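Local atomic coordinates of carbonic anhydrase (Trichomonas vaginalis, PDB entry 6Y04), a protein that probably catalyses the reversible hydration of carbon dioxide to hydrogencarbonate, as a zinc-dependent carbonic anhydrase of the beta class. Residues A[26-31]-A[56-61]; A[89-94]-A[161-166]; A[104-109]-A[132-137]. All coordinates share one frame; numbering follows the deposited sequence.

Overall arrangement
Interactions 1 and 2 belong to the same sheet, whose strands run in the order 57-61, 32-36, 90-96, 163-168, 175-179, and they meet where H31 O lies 2.7 Å from Q89 N, a probable hydrogen bond. Interaction 2 is core: two inner strands, paired backbone to backbone, with aliphatic side chains on one face. Interaction 1, partly buried, sits by the N-terminal end of strand 57-61 and relies on a turn, a carbonyl and a salt bridge. Interaction 3, also buried though outside the sheet, has its centre about 30 Å from that of interaction 1 and joins helices 106-115 and 120-134 through an aspartate. All three contacts also touch the second subunit.

Interaction 1 (A[26-31]-A[56-61])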
loop_
_atom_site.group_PDB
_atom_site.type_symbol
_atom_site.label_atom_id
_atom_site.label_comp_id
_atom_site.label_asym_id
_atom_site.label_seq_id
_atom_site.Cartn_x
_atom_site.Cartn_y
_atom_site.Cartn_z
ATOM N N LYS A 26 7.525 -9.707 14.003
ATOM C CA LYS A 26 7.519 -9.260 12.621
ATOM C C LYS A 26 6.293 -9.798 11.883
ATOM O O LYS A 26 5.920 -9.250 10.848
ATOM C CB LYS A 26 8.832 -9.634 11.926
ATOM C CG LYS A 26 9.088 -11.127 11.766
ATOM C CD LYS A 26 10.541 -11.504 11.525
ATOM C CE LYS A 26 10.884 -12.889 12.048
ATOM N NZ LYS A 26 10.428 -13.967 11.135
ATOM N N ALA A 27 5.684 -10.868 12.416
ATOM C CA ALA A 27 4.490 -11.472 11.837
ATOM C C ALA A 27 3.233 -10.863 12.463
ATOM O O ALA A 27 3.204 -10.598 13.663
ATOM C CB ALA A 27 4.519 -12.976 11.998
ATOM N N PRO A 28 2.163 -10.606 11.673
ATOM C CA PRO A 28 0.902 -10.091 12.212
ATOM C C PRO A 28 0.223 -11.064 13.175
ATOM O O PRO A 28 -0.083 -12.203 12.808
ATOM C CB PRO A 28 0.026 -9.856 10.974
ATOM C CG PRO A 28 0.647 -10.716 9.889
ATOM C CD PRO A 28 2.124 -10.774 10.211
ATOM N N GLN A 29 -0.051 -10.572 14.390
ATOM C CA GLN A 29 -0.444 -11.423 15.502
ATOM C C GLN A 29 -1.913 -11.841 15.418
ATOM O O GLN A 29 -2.346 -12.706 16.173
ATOM C CB GLN A 29 -0.032 -10.789 16.837
ATOM C CG GLN A 29 1.482 -10.736 17.040
ATOM C CD GLN A 29 2.118 -12.106 17.004
ATOM O OE1 GLN A 29 1.956 -12.914 17.916
ATOM N NE2 GLN A 29 2.842 -12.388 15.931
ATOM N N ARG A 30 -2.682 -11.249 14.494
ATOM C CA ARG A 30 -4.059 -11.683 14.306
ATOM C C ARG A 30 -4.207 -12.423 12.977
ATOM O O ARG A 30 -5.311 -12.836 12.617
ATOM C CB ARG A 30 -5.025 -10.503 14.413
ATOM C CG ARG A 30 -5.306 -10.074 15.845
ATOM C CD ARG A 30 -6.090 -8.785 15.862
ATOM N NE ARG A 30 -7.405 -8.889 15.242
ATOM C CZ ARG A 30 -8.218 -7.857 15.042
ATOM N NH1 ARG A 30 -7.869 -6.638 15.425
ATOM N NH2 ARG A 30 -9.391 -8.050 14.468
ATOM N N HIS A 31 -3.084 -12.579 12.260
ATOM C CA HIS A 31 -2.993 -13.403 11.064
ATOM C C HIS A 31 -3.915 -12.871 9.971
ATOM O O HIS A 31 -4.539 -13.651 9.251
ATOM C CB HIS A 31 -3.291 -14.875 11.382
ATOM C CG HIS A 31 -2.608 -15.402 12.598
ATOM N ND1 HIS A 31 -1.245 -15.655 12.634
ATOM C CD2 HIS A 31 -3.097 -15.728 13.813
ATOM C CE1 HIS A 31 -0.919 -16.084 13.836
ATOM N NE2 HIS A 31 -2.043 -16.162 14.569
ATOM N N GLU A 56 -0.605 -6.336 14.497
ATOM C CA GLU A 56 -1.707 -7.290 14.413
ATOM C C GLU A 56 -1.976 -7.731 12.973
ATOM O O GLU A 56 -2.416 -8.851 12.752
ATOM C CB GLU A 56 -2.985 -6.705 15.018
ATOM C CG GLU A 56 -2.916 -6.463 16.511
ATOM C CD GLU A 56 -4.264 -6.121 17.122
ATOM O OE1 GLU A 56 -5.131 -5.536 16.413
ATOM O OE2 GLU A 56 -4.459 -6.453 18.303
ATOM N N ALA A 57 -1.738 -6.848 11.997
ATOM C CA ALA A 57 -2.070 -7.114 10.604
ATOM C C ALA A 57 -0.987 -6.556 9.686
ATOM O O ALA A 57 -0.269 -5.638 10.056
ATOM C CB ALA A 57 -3.404 -6.493 10.266
ATOM N N THR A 58 -0.889 -7.108 8.474
ATOM C CA THR A 58 -0.229 -6.397 7.390
ATOM C C THR A 58 -1.267 -5.501 6.723
ATOM O O THR A 58 -2.441 -5.870 6.627
ATOM C CB THR A 58 0.429 -7.358 6.387
ATOM O OG1 THR A 58 -0.560 -8.290 5.952
ATOM C CG2 THR A 58 1.614 -8.098 6.966
ATOM N N VAL A 59 -0.816 -4.321 6.278
ATOM C CA VAL A 59 -1.667 -3.370 5.588
ATOM C C VAL A 59 -1.028 -3.038 4.242
ATOM O O VAL A 59 0.125 -2.622 4.188
ATOM C CB VAL A 59 -1.924 -2.103 6.436
ATOM C CG1 VAL A 59 -2.807 -1.099 5.703
ATOM C CG2 VAL A 59 -2.505 -2.442 7.805
ATOM N N ILE A 60 -1.802 -3.242 3.168
ATOM C CA ILE A 60 -1.375 -3.056 1.790
ATOM C C ILE A 60 -2.249 -1.938 1.233
ATOM O O ILE A 60 -3.460 -1.997 1.394
ATOM C CB ILE A 60 -1.573 -4.383 1.020
ATOM C CG1 ILE A 60 -0.758 -5.518 1.649
ATOM C CG2 ILE A 60 -1.286 -4.230 -0.468
ATOM C CD1 ILE A 60 -1.420 -6.878 1.607
ATOM N N LYS A 61 -1.642 -0.910 0.630
ATOM C CA LYS A 61 -2.410 0.226 0.142
ATOM C C LYS A 61 -1.974 0.636 -1.262
ATOM O O LYS A 61 -0.792 0.837 -1.524
ATOM C CB LYS A 61 -2.228 1.458 1.031
ATOM C CG LYS A 61 -2.693 1.359 2.478
ATOM C CD LYS A 61 -2.746 2.742 3.076
ATOM C CE LYS A 61 -2.921 2.770 4.572
ATOM N NZ LYS A 61 -2.855 4.170 5.053
#
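P28 makes the tight end of this contact. Its CB sits 3.2 Å from E56 O and also leans on the backbone of A57, while its CG meets T58 CG2 at 4.0 Å, the two side chains crossing obliquely. L86 and V88 close over the same proline, which is buried. From P28 to H31 the chain makes a type I beta turn, closed by H31 N to P28 O, and this turn brings the loop into strand 32-36 beside the start of strand 57-61, an outermost strand of the sheet within the chain. R30 N, inside the turn, donates to E56 O over 3.0 Å, in the carbonyl plane and on a lone pair. Toward the more exposed side the contact becomes polar. The R30 chain bends at chi3 (63°), so that CD packs against the E56 carboxylate and NH1 reaches OE1 at 3.1 Å in a salt bridge. OE1 lies near the guanidinium plane but is itself approached from above the carboxylate, the two planes standing 89° apart. Each group has a second partner: K53 N for E56 OE1, and Q3 of the second subunit for R30 NE. Exposed Q29 turns its end away, and its NE2 donates to A27 O at 2.9 Å.

Interaction 2 (A[89-94]-A[161-166]); sequences QEIFIM and IPIHGL
Strands 90-94 and 163-166 run parallel, their axes 4.6 Å apart at closest and 24° from aligned, with I91 N donating to P162 O, H164 N to I91 O, I93 N to H164 O and L166 N to I93 O, all nearly straight. H164 N lies 2.8 Å from I91 O, and L166 N is equally close to I93 O. The same carbonyls of I91 and I93 also take CA-H...O contacts from I163 and G165. On the face with I91, I93 and I163, aliphatic groups meet: I93 CD1 touches I163 CG2 at 3.6 Å, the two side chains lying side by side and pointing the same way. Helix 140-152 covers I93 and I163, and helix 74-85 covers I91. On the other face F92 and H164 form an offset stack, centroids 4.4 Å apart and planes tilted by 29°. H164 CD2 sits over one face of the phenylalanine, toward its rim and 3.4 Å from CE2. Beyond the stack, H164 NE2 donates to the anti lone pair of E90 OE1 over 3.0 Å, a bent bond (142° at the hydrogen). With ND1 accepting from G181 N, both ring nitrogens of this buried histidine are engaged, which fixes the ring's rotation and is consistent with a neutral imidazole protonated on NE2; E90 OE1 is also bonded to Y182 OH. L166 CD1 and I7 of the second subunit also pack on F92. Parallel neighbours with helices over one face are typical of the alpha/beta core of beta-class carbonic anhydrases, and strand 90-96 ends in the zinc ligand H96.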
loop_
_atom_site.group_PDB
_atom_site.type_symbol
_atom_site.label_atom_id
_atom_site.label_comp_id
_atom_site.label_asym_id
_atom_site.label_seq_id
_atom_site.Cartn_x
_atom_site.Cartn_y
_atom_site.Cartn_z
ATOM N N GLN A 89 -3.983 -15.685 7.585
ATOM C CA GLN A 89 -5.020 -16.685 7.367
ATOM C C GLN A 89 -6.291 -16.063 6.789
ATOM O O GLN A 89 -7.168 -16.798 6.348
ATOM C CB GLN A 89 -5.382 -17.382 8.678
ATOM C CG GLN A 89 -4.219 -18.095 9.342
ATOM C CD GLN A 89 -4.569 -18.457 10.769
ATOM O OE1 GLN A 89 -5.587 -18.028 11.310
ATOM N NE2 GLN A 89 -3.722 -19.253 11.404
ATOM N N GLU A 90 -6.399 -14.724 6.812
ATOM C CA GLU A 90 -7.598 -14.034 6.356
ATOM C C GLU A 90 -7.211 -12.751 5.629
ATOM O O GLU A 90 -6.293 -12.045 6.051
ATOM C CB GLU A 90 -8.518 -13.711 7.537
ATOM C CG GLU A 90 -9.161 -14.938 8.174
ATOM C CD GLU A 90 -10.229 -14.659 9.217
ATOM O OE1 GLU A 90 -11.143 -13.862 8.924
ATOM O OE2 GLU A 90 -10.146 -15.227 10.329
ATOM N N ILE A 91 -7.926 -12.455 4.538
ATOM C CA ILE A 91 -7.687 -11.228 3.798
ATOM C C ILE A 91 -8.958 -10.384 3.817
ATOM O O ILE A 91 -10.037 -10.867 3.477
ATOM C CB ILE A 91 -7.213 -11.518 2.357
ATOM C CG1 ILE A 91 -5.911 -12.323 2.317
ATOM C CG2 ILE A 91 -7.103 -10.231 1.547
ATOM C CD1 ILE A 91 -5.586 -12.891 0.945
ATOM N N PHE A 92 -8.811 -9.115 4.216
ATOM C CA PHE A 92 -9.887 -8.143 4.127
ATOM C C PHE A 92 -9.543 -7.104 3.067
ATOM O O PHE A 92 -8.524 -6.417 3.172
ATOM C CB PHE A 92 -10.073 -7.442 5.473
ATOM C CG PHE A 92 -10.494 -8.355 6.593
ATOM C CD1 PHE A 92 -9.569 -9.182 7.218
ATOM C CD2 PHE A 92 -11.815 -8.397 7.015
ATOM C CE1 PHE A 92 -9.954 -10.036 8.244
ATOM C CE2 PHE A 92 -12.200 -9.248 8.040
ATOM C CZ PHE A 92 -11.271 -10.062 8.654
ATOM N N ILE A 93 -10.403 -6.999 2.046
ATOM C CA ILE A 93 -10.278 -5.937 1.060
ATOM C C ILE A 93 -11.294 -4.839 1.370
ATOM O O ILE A 93 -12.503 -5.075 1.371
ATOM C CB ILE A 93 -10.405 -6.504 -0.369
ATOM C CG1 ILE A 93 -9.264 -7.488 -0.649
ATOM C CG2 ILE A 93 -10.447 -5.386 -1.403
ATOM C CD1 ILE A 93 -9.631 -8.563 -1.629
ATOM N N MET A 94 -10.777 -3.634 1.638
ATOM C CA MET A 94 -11.593 -2.552 2.169
ATOM C C MET A 94 -11.501 -1.317 1.271
ATOM O O MET A 94 -10.513 -0.579 1.310
ATOM C CB MET A 94 -11.165 -2.202 3.595
ATOM C CG MET A 94 -11.961 -1.065 4.182
ATOM S SD MET A 94 -11.777 -0.934 5.956
ATOM C CE MET A 94 -10.073 -0.389 6.060
ATOM N N ILE A 161 -8.191 -19.800 2.564
ATOM C CA ILE A 161 -7.951 -18.460 3.081
ATOM C C ILE A 161 -9.171 -17.599 2.747
ATOM O O ILE A 161 -9.365 -17.218 1.593
ATOM C CB ILE A 161 -6.648 -17.853 2.503
ATOM C CG1 ILE A 161 -5.397 -18.678 2.830
ATOM C CG2 ILE A 161 -6.497 -16.379 2.876
ATOM C CD1 ILE A 161 -4.919 -18.605 4.261
ATOM N N PRO A 162 -10.053 -17.286 3.723
ATOM C CA PRO A 162 -11.183 -16.389 3.470
ATOM C C PRO A 162 -10.782 -15.006 2.950
ATOM O O PRO A 162 -9.794 -14.424 3.398
ATOM C CB PRO A 162 -11.885 -16.273 4.832
ATOM C CG PRO A 162 -10.892 -16.805 5.844
ATOM C CD PRO A 162 -10.040 -17.804 5.098
ATOM N N ILE A 163 -11.564 -14.506 1.984
ATOM C CA ILE A 163 -11.400 -13.160 1.459
ATOM C C ILE A 163 -12.697 -12.378 1.650
ATOM O O ILE A 163 -13.716 -12.693 1.026
ATOM C CB ILE A 163 -10.960 -13.184 -0.015
ATOM C CG1 ILE A 163 -9.728 -14.071 -0.201
ATOM C CG2 ILE A 163 -10.711 -11.767 -0.507
ATOM C CD1 ILE A 163 -9.683 -14.748 -1.532
ATOM N N HIS A 164 -12.618 -11.346 2.506
ATOM C CA HIS A 164 -13.754 -10.509 2.860
ATOM C C HIS A 164 -13.695 -9.183 2.109
ATOM O O HIS A 164 -12.633 -8.735 1.691
ATOM C CB HIS A 164 -13.808 -10.256 4.374
ATOM C CG HIS A 164 -13.488 -11.448 5.204
ATOM N ND1 HIS A 164 -14.427 -12.396 5.515
ATOM C CD2 HIS A 164 -12.338 -11.847 5.789
ATOM C CE1 HIS A 164 -13.871 -13.335 6.256
ATOM N NE2 HIS A 164 -12.586 -13.023 6.434
ATOM N N GLY A 165 -14.864 -8.555 1.976
ATOM C CA GLY A 165 -14.974 -7.248 1.362
ATOM C C GLY A 165 -15.663 -6.272 2.304
ATOM O O GLY A 165 -16.736 -6.569 2.815
ATOM N N LEU A 166 -15.011 -5.128 2.529
ATOM C CA LEU A 166 -15.533 -4.099 3.412
ATOM C C LEU A 166 -15.567 -2.767 2.671
ATOM O O LEU A 166 -14.805 -2.539 1.732
ATOM C CB LEU A 166 -14.646 -3.989 4.654
ATOM C CG LEU A 166 -14.451 -5.277 5.454
ATOM C CD1 LEU A 166 -13.545 -5.031 6.650
ATOM C CD2 LEU A 166 -15.779 -5.860 5.911
#

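Interaction 3 (A[104-109]-A[132-137]); sequences ASTDSL and KWVDDF
The D135 carboxylate and the first turn of helix 106-115 face each other so that both oxygens grip a single residue, T106. D135 CG stands anti to its own carbonyl carbon (chi1 -68°), which swings the carboxylate across to the other segment, where it meets the threonine side chain at about a right angle. OD2 accepts from T106 OG1 at 2.7 Å and OD1 from T106 N at 3.2 Å, each through its syn lone pair. T106 OG1 occupies the crowded position between backbone N and carbonyl carbon (chi1 42°), so hydroxyl and amide address the same carboxylate. The negative charge thus lies beside the amino end of a helix, an arrangement expected to stabilise it and to favour the ionised form; S131 OG adds a weak bond to OD2. V134 fills in next to this polar grip. Its CG2 rests 3.7 Å from T106 N and crosses obliquely to the threonine methyl, while CG1 reaches L109 CD1 tip to tip at 3.8 Å. L130 touches both T106 and L109, and Y84 of the second subunit packs on L109, so the apolar part is shut in from several directions. S105 serves the helix end itself: its OG takes S108 N over 3.1 Å, and its carbonyl receives both L109 N and S108 OG. A serine N-cap reinforced by an aspartate from the 132-137 segment therefore closes a helical pair that folds back on itself, beginning a few residues after the zinc ligand C99, with the A104 side chain about 9 Å from the zinc.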
loop_
_atom_site.group_PDB
_atom_site.type_symbol
_atom_site.label_atom_id
_atom_site.label_comp_id
_atom_site.label_asym_id
_atom_site.label_seq_id
_atom_site.Cartn_x
_atom_site.Cartn_y
_atom_site.Cartn_z
ATOM N N ALA A 104 -11.342 9.193 -12.043
ATOM C CA ALA A 104 -10.048 9.237 -12.701
ATOM C C ALA A 104 -10.119 8.364 -13.948
ATOM O O ALA A 104 -10.665 7.267 -13.926
ATOM C CB ALA A 104 -8.965 8.766 -11.764
ATOM N N SER A 105 -9.576 8.875 -15.049
ATOM C CA SER A 105 -9.624 8.183 -16.323
ATOM C C SER A 105 -8.297 8.402 -17.036
ATOM O O SER A 105 -7.507 9.239 -16.610
ATOM C CB SER A 105 -10.776 8.679 -17.152
ATOM O OG SER A 105 -10.557 10.020 -17.548
ATOM N N THR A 106 -8.067 7.656 -18.124
ATOM C CA THR A 106 -6.858 7.824 -18.914
ATOM C C THR A 106 -6.869 9.196 -19.583
ATOM O O THR A 106 -5.821 9.815 -19.752
ATOM C CB THR A 106 -6.641 6.666 -19.901
ATOM O OG1 THR A 106 -7.893 6.344 -20.502
ATOM C CG2 THR A 106 -6.089 5.422 -19.241
ATOM N N ASP A 107 -8.072 9.676 -19.926
ATOM C CA ASP A 107 -8.230 10.988 -20.528
ATOM C C ASP A 107 -7.769 12.073 -19.561
ATOM O O ASP A 107 -6.961 12.909 -19.938
ATOM C CB ASP A 107 -9.635 11.157 -21.110
ATOM C CG ASP A 107 -9.799 10.444 -22.447
ATOM O OD1 ASP A 107 -8.905 9.650 -22.812
ATOM O OD2 ASP A 107 -10.812 10.695 -23.131
ATOM N N SER A 108 -8.277 12.038 -18.323
ATOM C CA SER A 108 -8.015 13.078 -17.336
ATOM C C SER A 108 -6.546 13.055 -16.912
ATOM O O SER A 108 -5.926 14.103 -16.755
ATOM C CB SER A 108 -8.946 12.976 -16.147
ATOM O OG SER A 108 -8.555 11.936 -15.261
ATOM N N LEU A 109 -5.989 11.848 -16.765
ATOM C CA LEU A 109 -4.589 11.714 -16.394
ATOM C C LEU A 109 -3.714 12.160 -17.559
ATOM O O LEU A 109 -2.699 12.821 -17.342
ATOM C CB LEU A 109 -4.281 10.273 -15.978
ATOM C CG LEU A 109 -4.813 9.860 -14.607
ATOM C CD1 LEU A 109 -4.751 8.359 -14.451
ATOM C CD2 LEU A 109 -4.058 10.534 -13.467
ATOM N N LYS A 132 -6.431 -0.207 -17.403
ATOM C CA LYS A 132 -6.835 -1.370 -16.632
ATOM C C LYS A 132 -6.991 -1.019 -15.153
ATOM O O LYS A 132 -7.735 -1.685 -14.440
ATOM C CB LYS A 132 -5.899 -2.540 -16.936
ATOM C CG LYS A 132 -6.206 -3.193 -18.281
ATOM C CD LYS A 132 -5.065 -3.972 -18.890
ATOM C CE LYS A 132 -5.420 -4.522 -20.255
ATOM N NZ LYS A 132 -4.314 -5.324 -20.831
ATOM N N TRP A 133 -6.322 0.059 -14.715
ATOM C CA TRP A 133 -6.399 0.534 -13.339
ATOM C C TRP A 133 -7.524 1.554 -13.161
ATOM O O TRP A 133 -8.312 1.461 -12.216
ATOM C CB TRP A 133 -5.060 1.134 -12.884
ATOM C CG TRP A 133 -4.036 0.163 -12.378
ATOM C CD1 TRP A 133 -3.885 -0.280 -11.096
ATOM C CD2 TRP A 133 -2.977 -0.447 -13.139
ATOM N NE1 TRP A 133 -2.824 -1.138 -11.010
ATOM C CE2 TRP A 133 -2.243 -1.261 -12.245
ATOM C CE3 TRP A 133 -2.579 -0.396 -14.485
ATOM C CZ2 TRP A 133 -1.146 -2.020 -12.659
ATOM C CZ3 TRP A 133 -1.489 -1.140 -14.891
ATOM C CH2 TRP A 133 -0.785 -1.942 -13.987
ATOM N N VAL A 134 -7.577 2.542 -14.063
ATOM C CA VAL A 134 -8.335 3.756 -13.786
ATOM C C VAL A 134 -9.703 3.733 -14.467
ATOM O O VAL A 134 -10.671 4.245 -13.904
ATOM C CB VAL A 134 -7.527 5.040 -14.083
ATOM C CG1 VAL A 134 -6.287 5.130 -13.198
ATOM C CG2 VAL A 134 -7.160 5.168 -15.554
ATOM N N ASP A 135 -9.784 3.142 -15.664
ATOM C CA ASP A 135 -11.023 3.153 -16.425
ATOM C C ASP A 135 -11.944 2.025 -15.967
ATOM O O ASP A 135 -13.162 2.187 -15.953
ATOM C CB ASP A 135 -10.754 3.130 -17.929
ATOM C CG ASP A 135 -10.111 4.405 -18.436
ATOM O OD1 ASP A 135 -10.429 5.479 -17.886
ATOM O OD2 ASP A 135 -9.297 4.313 -19.375
ATOM N N ASP A 136 -11.345 0.889 -15.587
ATOM C CA ASP A 136 -12.108 -0.268 -15.149
ATOM C C ASP A 136 -12.690 -0.027 -13.756
ATOM O O ASP A 136 -13.640 -0.704 -13.369
ATOM C CB ASP A 136 -11.310 -1.567 -15.306
ATOM C CG ASP A 136 -10.948 -1.880 -16.754
ATOM O OD1 ASP A 136 -11.539 -1.247 -17.654
ATOM O OD2 ASP A 136 -10.072 -2.752 -16.972
ATOM N N PHE A 137 -12.125 0.943 -13.024
ATOM C CA PHE A 137 -12.653 1.353 -11.728
ATOM C C PHE A 137 -13.953 2.144 -11.917
ATOM O O PHE A 137 -13.934 3.363 -12.094
ATOM C CB PHE A 137 -11.600 2.121 -10.920
ATOM C CG PHE A 137 -11.907 2.246 -9.447
ATOM C CD1 PHE A 137 -12.957 3.040 -8.994
ATOM C CD2 PHE A 137 -11.138 1.582 -8.502
ATOM C CE1 PHE A 137 -13.241 3.152 -7.640
ATOM C CE2 PHE A 137 -11.416 1.700 -7.145
ATOM C CZ PHE A 137 -12.467 2.484 -6.717
#